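Local atomic coordinates of transcriptional regulator AefR (Pseudomonas syringae pv. tomato, PDB entry 3CDL), a protein that probably binds cis-regulatory DNA as a TetR-family transcription factor and so controls the transcription of its target genes. Residues G92-L97 with Q182-V187; T157-L162 with N193-W198. All blocks are in the same frame, centred on the assembly; numbering follows the deposited sequence. Where two conformers were deposited one is given.

Contact 1: residues G92-L97 with Q182-V187; sequences GKMRNL and QEQSNV
Met94 and Gln184 mark the closest approach of two helical backbones, segment 92-97 at the end of helix 82-97 and segment 182-187 near the start of helix 181-199, with 7.3 Å between Met94 CA and Gln184 CA. At that spacing the gap is bridged by side chains alone, and no hydrogen bond passes between the segments. Met94, built as selenomethionine, carries most of the contact. Its CG lies anti to the backbone N (chi1 178°), which sends the chain out toward helix 181-199, and bends at the next two torsions carry it obliquely across the methylenes of Gln184. Met94 CG sits 3.6 Å from Gln184 CG, and Met94 SE lies 3.7 Å from the same Gln184 CG. The methylene part of the glutamine thus serves as an apolar surface. Beyond the selenium, the methyl end of Met94 is directed to Val187, though the modelled separation there is too short to be trusted. A flexible thioether suits this place because it can follow an uneven partner, and Leu163 and Ala167 of helix 152-167 also touch it. The result is a small, mainly apolar join, in which the buried selenomethionine and valine need no polar partner and the glutamine NE2 is hydrogen-bonded to Leu179 O.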
loop_
_atom_site.group_PDB
_atom_site.type_symbol
_atom_site.label_atom_id
_atom_site.label_comp_id
_atom_site.label_asym_id
_atom_site.label_seq_id
_atom_site.Cartn_x
_atom_site.Cartn_y
_atom_site.Cartn_z
ATOM N N GLY B 92 14.668 13.816 -0.157
ATOM C CA GLY B 92 15.282 12.723 0.618
ATOM C C GLY B 92 14.461 11.430 0.593
ATOM O O GLY B 92 14.953 10.378 0.174
ATOM N N LYS B 93 13.205 11.506 1.023
ATOM C CA LYS B 93 12.326 10.344 0.971
ATOM C C LYS B 93 12.090 9.808 -0.449
ATOM O O LYS B 93 11.935 8.609 -0.620
ATOM C CB LYS B 93 10.991 10.640 1.651
ATOM C CG LYS B 93 10.079 9.416 1.890
ATOM C CD LYS B 93 10.797 8.279 2.643
ATOM C CE LYS B 93 9.870 7.388 3.464
ATOM N NZ LYS B 93 8.569 6.954 2.791
HETATM N N MSE B 94 12.062 10.675 -1.462
HETATM C CA MSE B 94 11.842 10.221 -2.831
HETATM C C MSE B 94 13.067 9.496 -3.408
HETATM O O MSE B 94 12.934 8.515 -4.129
HETATM C CB MSE B 94 11.417 11.381 -3.727
HETATM C CG MSE B 94 11.216 11.015 -5.199
HETATM SE SE MSE B 94 9.823 9.613 -5.505
HETATM C CE MSE B 94 8.258 10.664 -5.005
ATOM N N ARG B 95 14.258 9.979 -3.092
ATOM C CA ARG B 95 15.484 9.327 -3.552
ATOM C C ARG B 95 15.631 7.907 -2.940
ATOM O O ARG B 95 16.191 6.995 -3.571
ATOM C CB ARG B 95 16.706 10.215 -3.241
ATOM C CG ARG B 95 16.778 11.538 -4.055
ATOM C CD ARG B 95 18.115 12.272 -3.818
ATOM N NE ARG B 95 18.008 13.382 -2.862
ATOM C CZ ARG B 95 17.872 14.672 -3.193
ATOM N NH1 ARG B 95 17.837 15.069 -4.468
ATOM N NH2 ARG B 95 17.766 15.581 -2.237
ATOM N N ASN B 96 15.110 7.727 -1.725
ATOM C CA ASN B 96 15.159 6.435 -1.047
ATOM C C ASN B 96 14.167 5.430 -1.648
ATOM O O ASN B 96 14.493 4.262 -1.851
ATOM C CB ASN B 96 14.957 6.596 0.475
ATOM C CG ASN B 96 16.064 7.414 1.131
ATOM O OD1 ASN B 96 17.257 7.119 0.990
ATOM N ND2 ASN B 96 15.671 8.448 1.855
ATOM N N LEU B 97 12.964 5.902 -1.942
ATOM C CA LEU B 97 11.951 5.115 -2.659
ATOM C C LEU B 97 12.380 4.713 -4.077
ATOM O O LEU B 97 11.859 3.740 -4.629
ATOM C CB LEU B 97 10.665 5.931 -2.792
ATOM C CG LEU B 97 9.539 6.031 -1.760
ATOM C CD1 LEU B 97 9.979 5.969 -0.304
ATOM C CD2 LEU B 97 8.754 7.316 -2.048
ATOM N N GLN B 182 11.329 13.679 -13.923
ATOM C CA GLN B 182 10.182 14.544 -14.237
ATOM C C GLN B 182 9.002 14.149 -13.377
ATOM O O GLN B 182 8.497 14.942 -12.586
ATOM C CB GLN B 182 9.791 14.417 -15.705
ATOM C CG GLN B 182 10.777 15.043 -16.655
ATOM C CD GLN B 182 11.823 14.072 -17.191
ATOM O OE1 GLN B 182 12.368 14.306 -18.273
ATOM N NE2 GLN B 182 12.109 12.982 -16.449
ATOM N N GLU B 183 8.584 12.900 -13.520
ATOM C CA GLU B 183 7.551 12.349 -12.659
ATOM C C GLU B 183 7.855 12.526 -11.182
ATOM O O GLU B 183 6.945 12.814 -10.399
ATOM C CB GLU B 183 7.336 10.878 -12.975
ATOM C CG GLU B 183 7.106 10.625 -14.467
ATOM C CD GLU B 183 6.985 9.146 -14.797
ATOM O OE1 GLU B 183 7.591 8.299 -14.084
ATOM O OE2 GLU B 183 6.269 8.838 -15.771
ATOM N N GLN B 184 9.113 12.358 -10.785
ATOM C CA GLN B 184 9.455 12.458 -9.360
ATOM C C GLN B 184 9.143 13.831 -8.728
ATOM O O GLN B 184 8.521 13.874 -7.655
ATOM C CB GLN B 184 10.908 12.068 -9.111
ATOM C CG GLN B 184 11.148 10.593 -8.814
ATOM C CD GLN B 184 12.623 10.244 -8.923
ATOM O OE1 GLN B 184 13.477 10.847 -8.255
ATOM N NE2 GLN B 184 12.940 9.293 -9.802
ATOM N N SER B 185 9.563 14.919 -9.393
ATOM C CA SER B 185 9.417 16.294 -8.896
ATOM C C SER B 185 8.013 16.750 -9.063
ATOM O O SER B 185 7.499 17.563 -8.290
ATOM C CB SER B 185 10.325 17.272 -9.639
ATOM O OG SER B 185 10.239 17.149 -11.047
ATOM N N ASN B 186 7.387 16.225 -10.098
ATOM C CA ASN B 186 5.952 16.346 -10.256
ATOM C C ASN B 186 5.223 15.933 -8.982
ATOM O O ASN B 186 4.398 16.690 -8.445
ATOM C CB ASN B 186 5.513 15.412 -11.353
ATOM C CG ASN B 186 4.582 16.055 -12.289
ATOM O OD1 ASN B 186 3.387 16.223 -11.979
ATOM N ND2 ASN B 186 5.107 16.449 -13.465
ATOM N N VAL B 187 5.514 14.719 -8.505
ATOM C CA VAL B 187 4.779 14.210 -7.367
ATOM C C VAL B 187 5.221 14.953 -6.112
ATOM O O VAL B 187 4.380 15.374 -5.308
ATOM C CB VAL B 187 4.722 12.623 -7.258
ATOM C CG1 VAL B 187 4.551 11.966 -8.618
ATOM C CG2 VAL B 187 5.890 12.063 -6.540
#

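Contact 2: residues T157-L162 with N193-W198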
loop_
_atom_site.group_PDB
_atom_site.type_symbol
_atom_site.label_atom_id
_atom_site.label_comp_id
_atom_site.label_asym_id
_atom_site.label_seq_id
_atom_site.Cartn_x
_atom_site.Cartn_y
_atom_site.Cartn_z
ATOM N N THR B 157 1.545 10.956 7.777
ATOM C CA THR B 157 0.966 9.854 6.996
ATOM C C THR B 157 0.472 10.313 5.625
ATOM O O THR B 157 0.771 9.695 4.616
ATOM C CB THR B 157 -0.121 9.136 7.818
ATOM O OG1 THR B 157 0.463 8.743 9.066
ATOM C CG2 THR B 157 -0.689 7.894 7.065
ATOM N N GLN B 158 -0.256 11.418 5.615
ATOM C CA GLN B 158 -0.719 12.076 4.402
ATOM C C GLN B 158 0.482 12.494 3.570
ATOM O O GLN B 158 0.560 12.196 2.362
ATOM C CB GLN B 158 -1.552 13.303 4.780
ATOM C CG GLN B 158 -2.798 12.981 5.608
ATOM C CD GLN B 158 -3.561 14.222 5.987
ATOM O OE1 GLN B 158 -4.700 14.379 5.592
ATOM N NE2 GLN B 158 -2.933 15.129 6.737
HETATM N N MSE B 159 1.447 13.134 4.234
HETATM C CA MSE B 159 2.693 13.552 3.597
HETATM C C MSE B 159 3.300 12.372 2.834
HETATM O O MSE B 159 3.592 12.465 1.658
HETATM C CB MSE B 159 3.675 14.060 4.665
HETATM C CG MSE B 159 4.400 15.351 4.311
HETATM SE SE MSE B 159 5.918 15.778 5.484
HETATM C CE MSE B 159 5.464 17.594 5.943
ATOM N N HIS B 160 3.491 11.264 3.554
ATOM C CA HIS B 160 4.082 10.039 3.031
ATOM C C HIS B 160 3.265 9.376 1.939
ATOM O O HIS B 160 3.836 8.913 0.941
ATOM C CB HIS B 160 4.358 9.054 4.160
ATOM C CG HIS B 160 5.684 9.269 4.811
ATOM N ND1 HIS B 160 5.816 9.731 6.108
ATOM C CD2 HIS B 160 6.945 9.104 4.339
ATOM C CE1 HIS B 160 7.101 9.821 6.415
ATOM N NE2 HIS B 160 7.810 9.461 5.356
ATOM N N ALA B 161 1.943 9.346 2.147
ATOM C CA ALA B 161 0.953 8.863 1.179
ATOM C C ALA B 161 1.011 9.579 -0.158
ATOM O O ALA B 161 0.814 8.983 -1.204
ATOM C CB ALA B 161 -0.473 9.018 1.767
ATOM N N LEU B 162 1.252 10.874 -0.127
ATOM C CA LEU B 162 1.300 11.647 -1.366
ATOM C C LEU B 162 2.471 11.240 -2.265
ATOM O O LEU B 162 2.394 11.446 -3.451
ATOM C CB LEU B 162 1.307 13.153 -1.062
ATOM C CG LEU B 162 -0.019 13.964 -1.105
ATOM C CD1 LEU B 162 -1.256 13.172 -1.576
ATOM C CD2 LEU B 162 -0.305 14.785 0.184
ATOM N N ASN B 193 2.840 21.354 -2.350
ATOM C CA ASN B 193 1.806 22.366 -2.585
ATOM C C ASN B 193 0.505 22.019 -1.889
ATOM O O ASN B 193 -0.138 22.870 -1.282
ATOM C CB ASN B 193 1.560 22.538 -4.085
ATOM C CG ASN B 193 2.598 23.432 -4.749
ATOM O OD1 ASN B 193 3.035 24.420 -4.168
ATOM N ND2 ASN B 193 2.994 23.084 -5.976
HETATM N N MSE B 194 0.118 20.761 -1.982
HETATM C CA MSE B 194 -1.098 20.315 -1.346
HETATM C C MSE B 194 -0.932 20.383 0.166
HETATM O O MSE B 194 -1.793 20.906 0.858
HETATM C CB MSE B 194 -1.438 18.896 -1.783
HETATM C CG MSE B 194 -2.681 18.364 -1.118
HETATM SE SE MSE B 194 -3.467 16.945 -2.129
HETATM C CE MSE B 194 -2.573 17.337 -3.827
ATOM N N PHE B 195 0.193 19.866 0.652
ATOM C CA PHE B 195 0.425 19.767 2.085
ATOM C C PHE B 195 0.458 21.161 2.690
ATOM O O PHE B 195 -0.341 21.487 3.576
ATOM C CB PHE B 195 1.699 18.962 2.439
ATOM C CG PHE B 195 1.863 18.734 3.932
ATOM C CD1 PHE B 195 1.204 17.668 4.569
ATOM C CD2 PHE B 195 2.600 19.625 4.714
ATOM C CE1 PHE B 195 1.311 17.483 5.948
ATOM C CE2 PHE B 195 2.707 19.450 6.101
ATOM C CZ PHE B 195 2.069 18.373 6.719
ATOM N N LEU B 196 1.359 21.995 2.183
ATOM C CA LEU B 196 1.550 23.304 2.799
ATOM C C LEU B 196 0.347 24.196 2.595
ATOM O O LEU B 196 -0.000 24.983 3.492
ATOM C CB LEU B 196 2.836 23.985 2.315
ATOM C CG LEU B 196 4.050 23.552 3.128
ATOM C CD1 LEU B 196 5.262 24.315 2.686
ATOM C CD2 LEU B 196 3.792 23.776 4.614
ATOM N N GLY B 197 -0.284 24.042 1.417
ATOM C CA GLY B 197 -1.563 24.670 1.095
ATOM C C GLY B 197 -2.545 24.611 2.255
ATOM O O GLY B 197 -3.145 25.629 2.622
ATOM N N TRP B 198 -2.693 23.419 2.846
ATOM C CA TRP B 198 -3.666 23.186 3.922
ATOM C C TRP B 198 -3.119 23.468 5.312
ATOM O O TRP B 198 -3.794 24.071 6.132
ATOM C CB TRP B 198 -4.252 21.760 3.853
ATOM C CG TRP B 198 -5.182 21.472 5.004
ATOM C CD1 TRP B 198 -4.960 20.598 6.018
ATOM C CD2 TRP B 198 -6.454 22.092 5.279
ATOM N NE1 TRP B 198 -6.009 20.619 6.911
ATOM C CE2 TRP B 198 -6.941 21.529 6.483
ATOM C CE3 TRP B 198 -7.223 23.077 4.637
ATOM C CZ2 TRP B 198 -8.173 21.910 7.055
ATOM C CZ3 TRP B 198 -8.451 23.457 5.210
ATOM C CH2 TRP B 198 -8.909 22.867 6.403
#
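The Phe195 ring has Met159 lying over one of its faces, and it also meets the Tyr199 ring of its own helix, the two planes inclined by about 40°. Met159, again a selenomethionine, is described in one of its two deposited conformers, so the detail at its methyl end is less certain. In this conformer the methyl carbon stands 3.3 Å above the Phe195 plane and is displaced toward the rim, where Met159 CE comes 3.3 Å from Phe195 CE2. Measured to the ring centroid, Met159 CE is 3.7 Å away, so its C-H groups can meet the pi cloud in a CH-pi contact. Met159 SE, 4.8 Å from the same Phe195 centroid, would add a Met-aromatic contact. Nearer its backbone, Met159 CG approaches Phe195 CD1 at 4.0 Å; the chain crosses the ring obliquely and then bends at its last torsion (chi3 -129°) to bring the methyl onto the face. Phe195 reaches out because its CG is anti to the backbone N (chi1 -174°), and its ring lies between the helix backbones, whose closest CA atoms, Met159 CA and Phe195 CA, are 6.8 Å apart. One turn on along helix 152-167, Leu162 CD1 meets Met194 SE at 4.4 Å, Met194 being the residue just before Phe195. All four are buried and apolar, which suits a join that has no hydrogen bonds between the segments. Leu86 of helix 82-97 and Ile138 of helix 133-143 touch both Met159 and Phe195. Across the dimer, Phe195 packs on Met194 of the second subunit and Met194 on its Gln158; the same two helices thus face both the core of their own subunit and the second subunit, consistent with the helical dimer interface of TetR-family proteins.

Contact 1 and contact 2 lie at different levels of helix 181-199, their centres about 14 Å apart. Near its start this helix meets the end of helix 82-97; further along it meets helix 152-167, which also packs on helix 82-97, so the two contacts are parts of one three-helix arrangement in the C-terminal, AefR-like region. Their segments touch at Lys93 and His160, where Lys93 NZ packs 3.1 Å from His160 CD2, although neither side chain takes part in contact 1 or contact 2. In sequence the segments alternate. Both contacts reach the second subunit: Val187 packs on its Phe154, and Ala161 on its Ser165. Neither includes residues of the predicted helix-turn-helix.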